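Local coordinates for protein L-ribulose 3-epimerase (Methylomonas sp. DH-1, PDB 7CJ7) that catalyses the manganese-dependent epimerization of ketoses at C3, acting best on L-ribulose and also on D-ribulose, D-allulose and D-fructose, at residues Ala28-Ala33 / Gln60-Arg65; Asp77-Asp82 / Ala129-Ala134; Glu167-Leu172 / Leu201-Arg206; Ala35-Ile40 / Gly276-Phe281; Phe3-Glu8 / Gly146-Leu151. All coordinates share one frame; numbering follows the deposited sequence.

The five contacts sit at different places in one eight-stranded TIM barrel. Contacts 1 and 4 adjoin: Arg65 O and Ile40 N probably bond strand to strand, and helix 22-35 ends in contact 4. Across the segments both are apolar and partly buried, each with a tyrosine ring packed by aliphatic groups. Contacts 1 and 2 lie farthest from the chain centre. Contacts 2 and 3 meet where Phe171 packs on Ser131. Contact 2 joins a loop to a helix with small side chains and one weak polar bond; contact 3 is the more buried and sets an arginine on a leucine. Contact 5 is nearest the chain centre, at the barrel's amino-terminal end, and is the most polar.

Contact 1 of 5, residues Ala28-Ala33 / Gln60-Arg65; sequences AIAGAA and QEYNLR
Tyr62 lays its ring against the side of helix 22-35, with Ala30 over one face. This is a CH-pi contact: Ala30 CA is 4.0 Å from the centroid of the Tyr62 ring, 18° off the normal and displaced toward the rim. Ala30 CB sits over the outer part of the ring, 3.7 Å from Tyr62 CE1.

The remaining contacts are apolar. Ile29 CG2 lies anti to its own backbone N and comes obliquely to the ring, 3.7 Å from Tyr62 CD2. Ala33 CB meets Tyr62 CB at 3.9 Å. Leu64 fits between Ile29 and Ala32. Its CG is anti to the backbone N (chi1 -160°), and its CD2 methyl lies 3.8 Å from Ala32 CB. The same methyl rests 3.7 Å from Ile29 O.

The second segment can turn back this way because helix 52-61 ends in a Schellman motif, with Asn63 at positive phi as the C-prime residue. An alanine at Tyr62 would probably leave the flank of Ala30 uncovered and Ile29 CG2 without its ring neighbour, though the CB contacts would stay.

Between the two segments the hold is apolar packing: three alanines keep one helix slim, and the tyrosine and leucine fit close against it. A salt bridge from Glu61 to Arg26 joins the same outer helices alongside.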
# COMPACT_ATOMS: atom_id res chain seq x y z
N ALA A 28 -11.85 7.02 24.70
CA ALA A 28 -12.29 6.96 23.28
C ALA A 28 -13.74 7.43 23.17
O ALA A 28 -14.05 8.21 22.27
CB ALA A 28 -12.10 5.56 22.75
N ILE A 29 -14.61 6.97 24.07
CA ILE A 29 -16.07 7.28 24.01
C ILE A 29 -16.26 8.77 24.34
O ILE A 29 -16.96 9.46 23.58
CB ILE A 29 -16.88 6.32 24.89
CG1 ILE A 29 -16.93 4.94 24.23
CG2 ILE A 29 -18.27 6.87 25.17
CD1 ILE A 29 -17.47 3.83 25.10
N ALA A 30 -15.59 9.27 25.37
CA ALA A 30 -15.64 10.70 25.75
C ALA A 30 -15.09 11.54 24.59
O ALA A 30 -15.70 12.58 24.27
CB ALA A 30 -14.88 10.93 27.04
N GLY A 31 -14.02 11.08 23.94
CA GLY A 31 -13.39 11.77 22.80
C GLY A 31 -14.33 11.89 21.61
O GLY A 31 -14.50 13.01 21.09
N ALA A 32 -14.93 10.78 21.18
CA ALA A 32 -15.89 10.74 20.05
C ALA A 32 -17.10 11.63 20.37
O ALA A 32 -17.52 12.40 19.48
CB ALA A 32 -16.27 9.32 19.76
N ALA A 33 -17.63 11.56 21.59
CA ALA A 33 -18.78 12.40 22.04
C ALA A 33 -18.38 13.88 21.98
O ALA A 33 -19.17 14.69 21.44
CB ALA A 33 -19.21 12.00 23.43
N GLN A 60 -24.08 4.81 27.11
CA GLN A 60 -25.28 5.47 27.67
C GLN A 60 -24.87 6.81 28.31
O GLN A 60 -25.54 7.83 28.05
CB GLN A 60 -25.94 4.55 28.70
CG GLN A 60 -26.51 3.28 28.09
CD GLN A 60 -27.06 2.37 29.16
OE1 GLN A 60 -26.32 1.77 29.93
NE2 GLN A 60 -28.38 2.29 29.23
N GLU A 61 -23.80 6.79 29.09
CA GLU A 61 -23.25 7.96 29.83
C GLU A 61 -22.98 9.11 28.86
O GLU A 61 -23.32 10.24 29.20
CB GLU A 61 -22.00 7.52 30.60
CG GLU A 61 -21.36 8.62 31.42
CD GLU A 61 -20.17 8.20 32.26
OE1 GLU A 61 -19.86 6.99 32.27
OE2 GLU A 61 -19.57 9.07 32.92
N TYR A 62 -22.42 8.83 27.68
CA TYR A 62 -22.00 9.86 26.70
C TYR A 62 -22.97 9.95 25.52
O TYR A 62 -22.66 10.69 24.57
CB TYR A 62 -20.56 9.60 26.25
CG TYR A 62 -19.55 9.87 27.34
CD1 TYR A 62 -19.07 11.16 27.56
CD2 TYR A 62 -19.10 8.86 28.18
CE1 TYR A 62 -18.17 11.42 28.58
CE2 TYR A 62 -18.19 9.11 29.19
CZ TYR A 62 -17.72 10.40 29.39
OH TYR A 62 -16.82 10.64 30.38
N ASN A 63 -24.09 9.23 25.57
CA ASN A 63 -25.15 9.23 24.53
C ASN A 63 -24.51 8.97 23.16
O ASN A 63 -24.72 9.76 22.22
CB ASN A 63 -25.94 10.54 24.47
CG ASN A 63 -27.16 10.44 23.58
OD1 ASN A 63 -27.52 11.40 22.90
ND2 ASN A 63 -27.78 9.28 23.56
N LEU A 64 -23.76 7.89 23.06
CA LEU A 64 -23.05 7.52 21.82
C LEU A 64 -23.52 6.14 21.37
O LEU A 64 -23.80 5.31 22.22
CB LEU A 64 -21.55 7.53 22.13
CG LEU A 64 -20.63 7.65 20.93
CD1 LEU A 64 -20.84 8.96 20.20
CD2 LEU A 64 -19.18 7.50 21.36
N ARG A 65 -23.59 5.91 20.06
CA ARG A 65 -23.86 4.56 19.50
C ARG A 65 -22.51 3.89 19.21
O ARG A 65 -21.45 4.56 19.28
CB ARG A 65 -24.77 4.68 18.28
CG ARG A 65 -26.14 5.26 18.60
CD ARG A 65 -27.15 5.12 17.48
NE ARG A 65 -26.85 5.86 16.26
CZ ARG A 65 -27.03 7.18 16.09
NH1 ARG A 65 -27.48 7.92 17.09
NH2 ARG A 65 -26.75 7.76 14.93

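Contact 2 of 5, residues Asp77-Asp82 / Ala129-Ala134; sequences DVTSTD and ANSVAA
Val78 packs against Ala134: Val78 CB lies 3.5 Å from Ala134 CB, with both Val78 methyls within 4.0 Å of it. One residue on, Thr79 turns its CG2 methyl to the helix, where it rests 3.8 Å from Ser131 CB. The hydroxyl of Ser131 is bonded to Tyr113 O.

The bond from its hydroxyl to Asp77 probably helps keep the Thr79 methyl turned to the helix. Thr79 OG1 lies between the backbone N and the carbonyl carbon (chi1 69°), and bonds Asp77 OD1 at 2.6 Å. Thr79 N bonds the same oxygen, forming an Asx turn, and both donors come from one face of the carboxylate. Asp77 OD2 bonds Tyr119 OH.

The loop follows barrel strand 65-72 and leads into helix 83-102, with a type I turn from Asp77 to Ser80. It packs on helix 125-143, which follows the next barrel strand, 107-112.

Asn130 points into the loop. Its CB lies 3.5 Å from Val78 O, and its ND2 gives a weak hydrogen bond to Ser80 O (3.0 Å, 125° at the hydrogen). The side chain of Thr81 crosses that of Asn130 at about a right angle, with CG2 4.1 Å from Asn130 ND2.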
# COMPACT_ATOMS: atom_id res chain seq x y z
N ASP A 77 -8.17 -17.39 10.01
CA ASP A 77 -8.37 -17.03 8.58
C ASP A 77 -9.41 -17.96 7.94
O ASP A 77 -9.08 -19.11 7.67
CB ASP A 77 -7.04 -17.13 7.84
CG ASP A 77 -7.10 -16.63 6.40
OD1 ASP A 77 -8.22 -16.38 5.91
OD2 ASP A 77 -6.01 -16.50 5.79
N VAL A 78 -10.61 -17.45 7.66
CA VAL A 78 -11.75 -18.25 7.12
C VAL A 78 -11.53 -18.63 5.65
O VAL A 78 -12.37 -19.40 5.14
CB VAL A 78 -13.10 -17.54 7.31
CG1 VAL A 78 -13.49 -17.49 8.78
CG2 VAL A 78 -13.13 -16.16 6.66
N THR A 79 -10.46 -18.14 5.00
CA THR A 79 -10.06 -18.57 3.63
C THR A 79 -9.21 -19.84 3.69
O THR A 79 -9.02 -20.49 2.64
CB THR A 79 -9.27 -17.49 2.88
OG1 THR A 79 -7.98 -17.33 3.49
CG2 THR A 79 -9.99 -16.16 2.84
N SER A 80 -8.70 -20.20 4.87
CA SER A 80 -7.75 -21.33 5.04
C SER A 80 -8.34 -22.65 4.51
O SER A 80 -9.54 -22.90 4.71
CB SER A 80 -7.37 -21.48 6.48
OG SER A 80 -6.37 -22.48 6.61
N THR A 81 -7.48 -23.49 3.92
CA THR A 81 -7.84 -24.88 3.51
C THR A 81 -7.65 -25.81 4.72
O THR A 81 -7.85 -27.01 4.56
CB THR A 81 -7.06 -25.31 2.27
OG1 THR A 81 -5.66 -25.23 2.54
CG2 THR A 81 -7.39 -24.46 1.06
N ASP A 82 -7.33 -25.25 5.89
CA ASP A 82 -7.29 -25.98 7.19
C ASP A 82 -8.64 -25.76 7.88
O ASP A 82 -8.90 -24.68 8.38
CB ASP A 82 -6.12 -25.51 8.06
CG ASP A 82 -5.99 -26.27 9.38
OD1 ASP A 82 -6.91 -27.05 9.70
OD2 ASP A 82 -4.95 -26.10 10.08
N ALA A 129 -13.57 -19.63 -2.35
CA ALA A 129 -14.78 -20.44 -2.04
C ALA A 129 -15.00 -20.52 -0.52
O ALA A 129 -16.14 -20.35 -0.07
CB ALA A 129 -14.61 -21.82 -2.62
N ASN A 130 -13.94 -20.78 0.25
CA ASN A 130 -14.02 -20.88 1.73
C ASN A 130 -14.49 -19.53 2.31
O ASN A 130 -15.34 -19.53 3.20
CB ASN A 130 -12.69 -21.36 2.31
CG ASN A 130 -12.40 -22.80 1.96
OD1 ASN A 130 -13.28 -23.50 1.46
ND2 ASN A 130 -11.18 -23.24 2.20
N SER A 131 -13.97 -18.42 1.80
CA SER A 131 -14.35 -17.05 2.24
C SER A 131 -15.84 -16.81 1.98
O SER A 131 -16.56 -16.39 2.89
CB SER A 131 -13.51 -16.04 1.54
OG SER A 131 -13.69 -14.77 2.14
N VAL A 132 -16.30 -17.10 0.77
CA VAL A 132 -17.74 -16.94 0.39
C VAL A 132 -18.60 -17.73 1.38
O VAL A 132 -19.60 -17.17 1.90
CB VAL A 132 -17.98 -17.39 -1.06
CG1 VAL A 132 -19.47 -17.46 -1.38
CG2 VAL A 132 -17.29 -16.46 -2.04
N ALA A 133 -18.27 -19.00 1.61
CA ALA A 133 -19.08 -19.89 2.47
C ALA A 133 -19.10 -19.32 3.89
O ALA A 133 -20.18 -19.30 4.51
CB ALA A 133 -18.53 -21.30 2.44
N ALA A 134 -17.94 -18.88 4.38
CA ALA A 134 -17.81 -18.31 5.74
C ALA A 134 -18.71 -17.08 5.86
O ALA A 134 -19.33 -16.88 6.93
CB ALA A 134 -16.38 -17.96 6.04

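Contact 3 of 5, residues Glu167-Leu172 / Leu201-Arg206; sequences EGLAFL and LAAGDR
Leu169 CG is anti to the carbonyl carbon (chi1 -70°), and the bend at chi3 (77°) sets Arg206 NE near Leu169 CD2; the two side chains cross at a slant. Leu169 CD2 sits over the centre of one guanidinium face, 3.6 Å from Arg206 CZ. The other branch goes to the neighbouring helix: Leu169 CD1 is 3.8 Å from Ala202 CB and 3.6 Å from Ala203 N. Leu169 CD2 also reaches Ala203 CB at 4.1 Å.

The polar end of Arg206 lies beside helix 165-175. Its NH2 is 2.9 Å from Leu169 O, and the same nitrogen forms a salt bridge with Asp173, one turn further along that helix. Leu172 CB approaches obliquely, 4.3 Å from Arg206 NH2. An alanine at Arg206 would probably leave Asp173 without its charged mate and open a gap beside Leu169 CD2.

Gly204, with positive phi, ends helix 198-203 and starts the turn that carries Arg206. On the barrel side, Leu169, Leu172 and Ala203 all touch Leu182 of strand 180-185. Two outer helices meeting across the strand that lies between them in the chain is the usual arrangement in the outer layer of a TIM barrel.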
# COMPACT_ATOMS: atom_id res chain seq x y z
N GLU A 167 -14.52 -6.09 -7.62
CA GLU A 167 -14.22 -7.47 -7.17
C GLU A 167 -15.10 -7.80 -5.96
O GLU A 167 -15.60 -8.95 -5.89
CB GLU A 167 -12.75 -7.64 -6.82
CG GLU A 167 -11.86 -7.64 -8.03
CD GLU A 167 -10.42 -8.00 -7.72
OE1 GLU A 167 -10.00 -7.76 -6.56
OE2 GLU A 167 -9.74 -8.51 -8.62
N GLY A 168 -15.28 -6.87 -5.03
CA GLY A 168 -16.13 -7.10 -3.85
C GLY A 168 -17.56 -7.38 -4.25
O GLY A 168 -18.22 -8.23 -3.61
N LEU A 169 -18.07 -6.70 -5.28
CA LEU A 169 -19.48 -6.87 -5.72
C LEU A 169 -19.68 -8.26 -6.36
O LEU A 169 -20.71 -8.88 -6.10
CB LEU A 169 -19.87 -5.73 -6.66
CG LEU A 169 -20.01 -4.36 -5.99
CD1 LEU A 169 -20.20 -3.28 -7.04
CD2 LEU A 169 -21.15 -4.35 -4.99
N ALA A 170 -18.70 -8.77 -7.12
CA ALA A 170 -18.76 -10.14 -7.69
C ALA A 170 -18.74 -11.16 -6.55
O ALA A 170 -19.51 -12.12 -6.60
CB ALA A 170 -17.61 -10.36 -8.64
N PHE A 171 -17.91 -10.94 -5.53
CA PHE A 171 -17.82 -11.80 -4.32
C PHE A 171 -19.19 -11.81 -3.62
O PHE A 171 -19.71 -12.89 -3.29
CB PHE A 171 -16.68 -11.30 -3.42
CG PHE A 171 -16.41 -12.12 -2.19
CD1 PHE A 171 -17.21 -12.01 -1.07
CD2 PHE A 171 -15.31 -12.96 -2.13
CE1 PHE A 171 -16.94 -12.74 0.07
CE2 PHE A 171 -15.03 -13.68 -0.98
CZ PHE A 171 -15.83 -13.55 0.12
N LEU A 172 -19.79 -10.64 -3.43
CA LEU A 172 -21.10 -10.52 -2.73
C LEU A 172 -22.19 -11.22 -3.54
O LEU A 172 -23.15 -11.70 -2.94
CB LEU A 172 -21.40 -9.05 -2.50
CG LEU A 172 -20.65 -8.43 -1.33
CD1 LEU A 172 -20.83 -6.92 -1.32
CD2 LEU A 172 -21.13 -9.01 -0.03
N LEU A 201 -20.62 3.97 -7.77
CA LEU A 201 -21.75 3.97 -8.73
C LEU A 201 -22.18 2.52 -9.00
O LEU A 201 -23.39 2.28 -9.05
CB LEU A 201 -21.33 4.69 -10.01
CG LEU A 201 -20.91 6.15 -9.83
CD1 LEU A 201 -20.55 6.79 -11.17
CD2 LEU A 201 -22.00 6.95 -9.15
N ALA A 202 -21.24 1.58 -9.12
CA ALA A 202 -21.54 0.17 -9.41
C ALA A 202 -22.28 -0.44 -8.21
O ALA A 202 -23.24 -1.21 -8.44
CB ALA A 202 -20.28 -0.59 -9.73
N ALA A 203 -21.88 -0.09 -6.99
CA ALA A 203 -22.41 -0.69 -5.73
C ALA A 203 -23.85 -0.23 -5.50
O ALA A 203 -24.70 -1.08 -5.18
CB ALA A 203 -21.51 -0.32 -4.57
N GLY A 204 -24.13 1.05 -5.69
CA GLY A 204 -25.45 1.63 -5.36
C GLY A 204 -25.89 1.17 -3.98
O GLY A 204 -25.12 1.35 -3.01
N ASP A 205 -27.07 0.56 -3.89
CA ASP A 205 -27.67 0.13 -2.60
C ASP A 205 -26.82 -0.93 -1.91
O ASP A 205 -27.06 -1.17 -0.73
CB ASP A 205 -29.09 -0.39 -2.82
CG ASP A 205 -30.09 0.70 -3.16
OD1 ASP A 205 -29.68 1.88 -3.19
OD2 ASP A 205 -31.26 0.36 -3.42
N ARG A 206 -25.85 -1.55 -2.58
CA ARG A 206 -25.04 -2.64 -1.97
C ARG A 206 -23.88 -2.03 -1.17
O ARG A 206 -23.22 -2.80 -0.45
CB ARG A 206 -24.58 -3.62 -3.04
CG ARG A 206 -25.73 -4.17 -3.86
CD ARG A 206 -25.28 -4.58 -5.25
NE ARG A 206 -24.57 -5.84 -5.20
CZ ARG A 206 -23.91 -6.39 -6.21
NH1 ARG A 206 -23.85 -5.80 -7.39
NH2 ARG A 206 -23.30 -7.54 -6.02

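Contact 4 of 5, residues Ala35-Ile40 / Gly276-Phe281; sequences AGYDYI and GKALEF
Tyr37 OH reaches the helix beside Ala278 and Leu279, and is hydrogen-bonded to the backbone O of Ala275, just ahead of segment 276-281. The oxygen lies 3.7 Å from Ala278 CB and 3.8 Å from Leu279 CB. The phenol is therefore tied at its tip, while Leu279 lies against its ring.

Leu279 CD2 stands almost on the ring normal of Tyr37, 4.0 Å from the centroid and 4° off, a CH-pi contact over the centre of the face. The other methyl, Leu279 CD1, is 3.8 Å from Tyr37 CE1. Both methyls branch from Leu279 CG, which lies anti to the backbone N (chi1 -171°). The two side chains slide past each other in opposite directions.

The contact closes the TIM barrel outside its sheet. Helix 271-285, the last of the chain, packs on the link between helix 22-35 and strand 39-43. Toward the sheet, Tyr37 and Ala278 both touch Phe245 of the last strand, 242-245, and Leu279 touches Tyr9 of the first.

Helix 22-35 ends in a Schellman motif with Gly36 at positive phi. At these backbone angles a CB on Gly36 would press against the carbonyl O of Ala35. Leu279 CD2 packs against two carbonyl oxygens of the turn, 3.4 Å from Ala35 O and 3.5 Å from Gly36 O. Nearby, Ala35 CB comes 4.3 Å from Gly276 N, where the helix has no side chain.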
# COMPACT_ATOMS: atom_id res chain seq x y z
N ALA A 35 -16.10 15.45 20.20
CA ALA A 35 -15.89 15.90 18.80
C ALA A 35 -17.23 16.02 18.05
O ALA A 35 -17.25 16.66 17.00
CB ALA A 35 -14.97 14.94 18.10
N GLY A 36 -18.31 15.40 18.55
CA GLY A 36 -19.66 15.52 17.97
C GLY A 36 -20.00 14.36 17.04
O GLY A 36 -20.94 14.49 16.24
N TYR A 37 -19.28 13.25 17.14
CA TYR A 37 -19.60 12.02 16.37
C TYR A 37 -20.91 11.40 16.91
O TYR A 37 -21.26 11.60 18.10
CB TYR A 37 -18.45 11.02 16.41
CG TYR A 37 -17.26 11.45 15.58
CD1 TYR A 37 -17.18 11.16 14.23
CD2 TYR A 37 -16.23 12.18 16.14
CE1 TYR A 37 -16.10 11.57 13.47
CE2 TYR A 37 -15.13 12.57 15.40
CZ TYR A 37 -15.07 12.28 14.05
OH TYR A 37 -14.00 12.66 13.30
N ASP A 38 -21.62 10.69 16.04
CA ASP A 38 -22.85 9.92 16.37
C ASP A 38 -22.48 8.57 16.97
O ASP A 38 -23.23 8.07 17.83
CB ASP A 38 -23.71 9.72 15.12
CG ASP A 38 -24.14 11.02 14.49
OD1 ASP A 38 -24.71 11.85 15.22
OD2 ASP A 38 -23.91 11.19 13.28
N TYR A 39 -21.38 7.96 16.54
CA TYR A 39 -20.99 6.61 17.02
C TYR A 39 -19.47 6.50 17.09
O TYR A 39 -18.75 7.32 16.48
CB TYR A 39 -21.59 5.50 16.15
CG TYR A 39 -21.04 5.41 14.75
CD1 TYR A 39 -19.95 4.62 14.46
CD2 TYR A 39 -21.60 6.13 13.71
CE1 TYR A 39 -19.44 4.51 13.18
CE2 TYR A 39 -21.09 6.05 12.42
CZ TYR A 39 -19.99 5.26 12.15
OH TYR A 39 -19.48 5.20 10.89
N ILE A 40 -19.01 5.52 17.84
CA ILE A 40 -17.59 5.07 17.84
C ILE A 40 -17.55 3.69 17.17
O ILE A 40 -18.47 2.89 17.38
CB ILE A 40 -17.02 5.04 19.26
CG1 ILE A 40 -15.56 4.60 19.23
CG2 ILE A 40 -17.87 4.15 20.16
CD1 ILE A 40 -14.72 5.23 20.29
N GLY A 276 -11.85 16.40 15.46
CA GLY A 276 -12.72 17.57 15.26
C GLY A 276 -12.60 18.09 13.84
O GLY A 276 -13.65 18.36 13.20
N LYS A 277 -11.37 18.22 13.35
CA LYS A 277 -11.10 18.75 11.99
C LYS A 277 -11.64 17.75 10.96
O LYS A 277 -12.15 18.20 9.93
CB LYS A 277 -9.62 19.03 11.79
CG LYS A 277 -9.15 20.33 12.43
CD LYS A 277 -7.71 20.65 12.16
CE LYS A 277 -7.29 22.00 12.70
NZ LYS A 277 -5.87 21.95 13.14
N ALA A 278 -11.52 16.44 11.22
CA ALA A 278 -12.00 15.38 10.30
C ALA A 278 -13.51 15.49 10.15
O ALA A 278 -14.00 15.43 9.02
CB ALA A 278 -11.60 14.01 10.78
N LEU A 279 -14.23 15.60 11.26
CA LEU A 279 -15.71 15.62 11.24
C LEU A 279 -16.16 16.85 10.45
O LEU A 279 -17.07 16.73 9.63
CB LEU A 279 -16.28 15.63 12.65
CG LEU A 279 -17.80 15.43 12.71
CD1 LEU A 279 -18.24 14.27 11.83
CD2 LEU A 279 -18.25 15.22 14.14
N GLU A 280 -15.52 18.00 10.70
CA GLU A 280 -15.83 19.26 9.97
C GLU A 280 -15.55 19.06 8.47
O GLU A 280 -16.37 19.50 7.64
CB GLU A 280 -15.00 20.41 10.53
CG GLU A 280 -15.32 21.75 9.90
CD GLU A 280 -14.30 22.84 10.22
OE1 GLU A 280 -13.08 22.54 10.20
OE2 GLU A 280 -14.73 23.97 10.49
N PHE A 281 -14.41 18.47 8.13
CA PHE A 281 -13.99 18.19 6.73
C PHE A 281 -15.09 17.38 6.02
O PHE A 281 -15.49 17.70 4.90
CB PHE A 281 -12.65 17.45 6.72
CG PHE A 281 -12.09 17.19 5.35
CD1 PHE A 281 -12.51 16.10 4.61
CD2 PHE A 281 -11.15 18.05 4.79
CE1 PHE A 281 -12.01 15.87 3.34
CE2 PHE A 281 -10.64 17.81 3.52
CZ PHE A 281 -11.07 16.72 2.80

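Contact 5 of 5, residues Phe3-Glu8 / Gly146-Leu151; sequences FPKRLE and GINIDL
Phe3 lays its ring flat over Gly146. Gly146 CA lies 3.4 Å from the ring centroid, 5° off the normal, a close CH-pi contact. The positive phi of Gly146 suits a glycine, and the ring lies directly on its CA.

Asn148 grips the backbone of the same Phe3 at two points. Phe3 N gives a nearly straight bond to Asn148 OD1 (2.9 Å, 175°), in the carbonyl plane and on a lone pair. Asn148 ND2 returns a bond to Phe3 O at 3.0 Å, coming from above that carbonyl's plane. The paired bonds fix the flip of the amide, and ND2 has a further partner in Glu107.

Lys5 runs past the amide, its CE 3.7 Å from Asn148 ND2, and then bends at chi4 (-75°), which places NZ. Tip to tip with Asp150, Lys5 NZ forms a salt bridge to OD1 at 3.0 Å, on the syn side. NZ also makes a salt bridge with Glu107 and a hydrogen bond to Gly208 O, and lies against Phe181 in a cation-pi contact.

The amino-terminal segment thus crosses the floor of the barrel, where strands begin. The lysine probably offsets the repulsion between the close carboxylates of Asp150 and Glu107.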
# COMPACT_ATOMS: atom_id res chain seq x y z
N PHE A 3 -31.09 -4.86 7.50
CA PHE A 3 -31.57 -4.12 8.69
C PHE A 3 -31.33 -2.65 8.42
O PHE A 3 -30.48 -2.29 7.61
CB PHE A 3 -30.89 -4.71 9.93
CG PHE A 3 -31.14 -6.19 10.01
CD1 PHE A 3 -32.38 -6.66 10.40
CD2 PHE A 3 -30.16 -7.10 9.63
CE1 PHE A 3 -32.63 -8.02 10.44
CE2 PHE A 3 -30.42 -8.46 9.68
CZ PHE A 3 -31.65 -8.92 10.07
N PRO A 4 -32.12 -1.76 9.06
CA PRO A 4 -32.07 -0.33 8.76
C PRO A 4 -30.66 0.25 8.89
O PRO A 4 -29.92 -0.08 9.83
CB PRO A 4 -33.03 0.29 9.78
CG PRO A 4 -33.99 -0.84 10.11
CD PRO A 4 -33.14 -2.09 10.07
N LYS A 5 -30.32 1.11 7.92
CA LYS A 5 -29.10 1.95 7.93
C LYS A 5 -29.53 3.41 7.96
O LYS A 5 -30.58 3.76 7.38
CB LYS A 5 -28.23 1.68 6.70
CG LYS A 5 -27.63 0.28 6.63
CD LYS A 5 -26.83 0.05 5.36
CE LYS A 5 -26.20 -1.32 5.33
NZ LYS A 5 -25.03 -1.41 6.22
N ARG A 6 -28.76 4.25 8.63
CA ARG A 6 -28.99 5.71 8.59
C ARG A 6 -27.66 6.38 8.28
O ARG A 6 -26.59 5.80 8.57
CB ARG A 6 -29.58 6.17 9.93
CG ARG A 6 -28.64 5.97 11.10
CD ARG A 6 -29.19 6.53 12.40
NE ARG A 6 -29.88 5.53 13.19
CZ ARG A 6 -30.32 5.71 14.44
NH1 ARG A 6 -30.15 6.88 15.05
NH2 ARG A 6 -30.94 4.73 15.07
N LEU A 7 -27.73 7.57 7.69
CA LEU A 7 -26.55 8.45 7.55
C LEU A 7 -26.11 8.88 8.95
O LEU A 7 -26.87 9.56 9.62
CB LEU A 7 -26.90 9.65 6.68
CG LEU A 7 -25.74 10.60 6.40
CD1 LEU A 7 -24.56 9.85 5.81
CD2 LEU A 7 -26.17 11.73 5.49
N GLU A 8 -24.93 8.46 9.38
CA GLU A 8 -24.40 8.83 10.72
C GLU A 8 -22.88 8.83 10.61
O GLU A 8 -22.35 8.11 9.75
CB GLU A 8 -24.89 7.87 11.81
CG GLU A 8 -24.81 6.40 11.44
CD GLU A 8 -25.27 5.48 12.56
OE1 GLU A 8 -25.38 4.27 12.33
OE2 GLU A 8 -25.51 5.98 13.66
N GLY A 146 -30.29 -9.06 14.02
CA GLY A 146 -30.58 -7.76 13.37
C GLY A 146 -29.33 -7.02 12.94
O GLY A 146 -29.34 -5.77 12.92
N ILE A 147 -28.28 -7.75 12.57
CA ILE A 147 -26.96 -7.16 12.24
C ILE A 147 -26.67 -7.34 10.74
O ILE A 147 -26.88 -8.45 10.20
CB ILE A 147 -25.87 -7.74 13.16
CG1 ILE A 147 -25.98 -7.13 14.57
CG2 ILE A 147 -24.48 -7.55 12.56
CD1 ILE A 147 -25.30 -7.94 15.64
N ASN A 148 -26.25 -6.26 10.09
CA ASN A 148 -25.68 -6.29 8.72
C ASN A 148 -24.17 -6.53 8.81
O ASN A 148 -23.52 -5.98 9.74
CB ASN A 148 -25.93 -4.99 7.95
CG ASN A 148 -27.39 -4.63 7.82
OD1 ASN A 148 -28.21 -5.47 7.46
ND2 ASN A 148 -27.71 -3.37 8.08
N ILE A 149 -23.60 -7.25 7.85
CA ILE A 149 -22.13 -7.37 7.72
C ILE A 149 -21.71 -6.60 6.47
O ILE A 149 -22.41 -6.66 5.45
CB ILE A 149 -21.65 -8.83 7.72
CG1 ILE A 149 -22.06 -9.59 6.46
CG2 ILE A 149 -22.14 -9.52 8.98
CD1 ILE A 149 -21.43 -10.97 6.37
N ASP A 150 -20.61 -5.87 6.59
CA ASP A 150 -20.07 -5.01 5.51
C ASP A 150 -18.62 -5.45 5.29
O ASP A 150 -17.80 -5.32 6.22
CB ASP A 150 -20.22 -3.54 5.87
CG ASP A 150 -21.56 -3.21 6.50
OD1 ASP A 150 -22.53 -2.98 5.73
OD2 ASP A 150 -21.64 -3.20 7.75
N LEU A 151 -18.33 -5.97 4.10
CA LEU A 151 -17.02 -6.56 3.75
C LEU A 151 -16.13 -5.44 3.19
O LEU A 151 -16.44 -4.90 2.11
CB LEU A 151 -17.25 -7.68 2.74
CG LEU A 151 -17.87 -8.96 3.30
CD1 LEU A 151 -19.29 -8.77 3.81
CD2 LEU A 151 -17.86 -10.04 2.24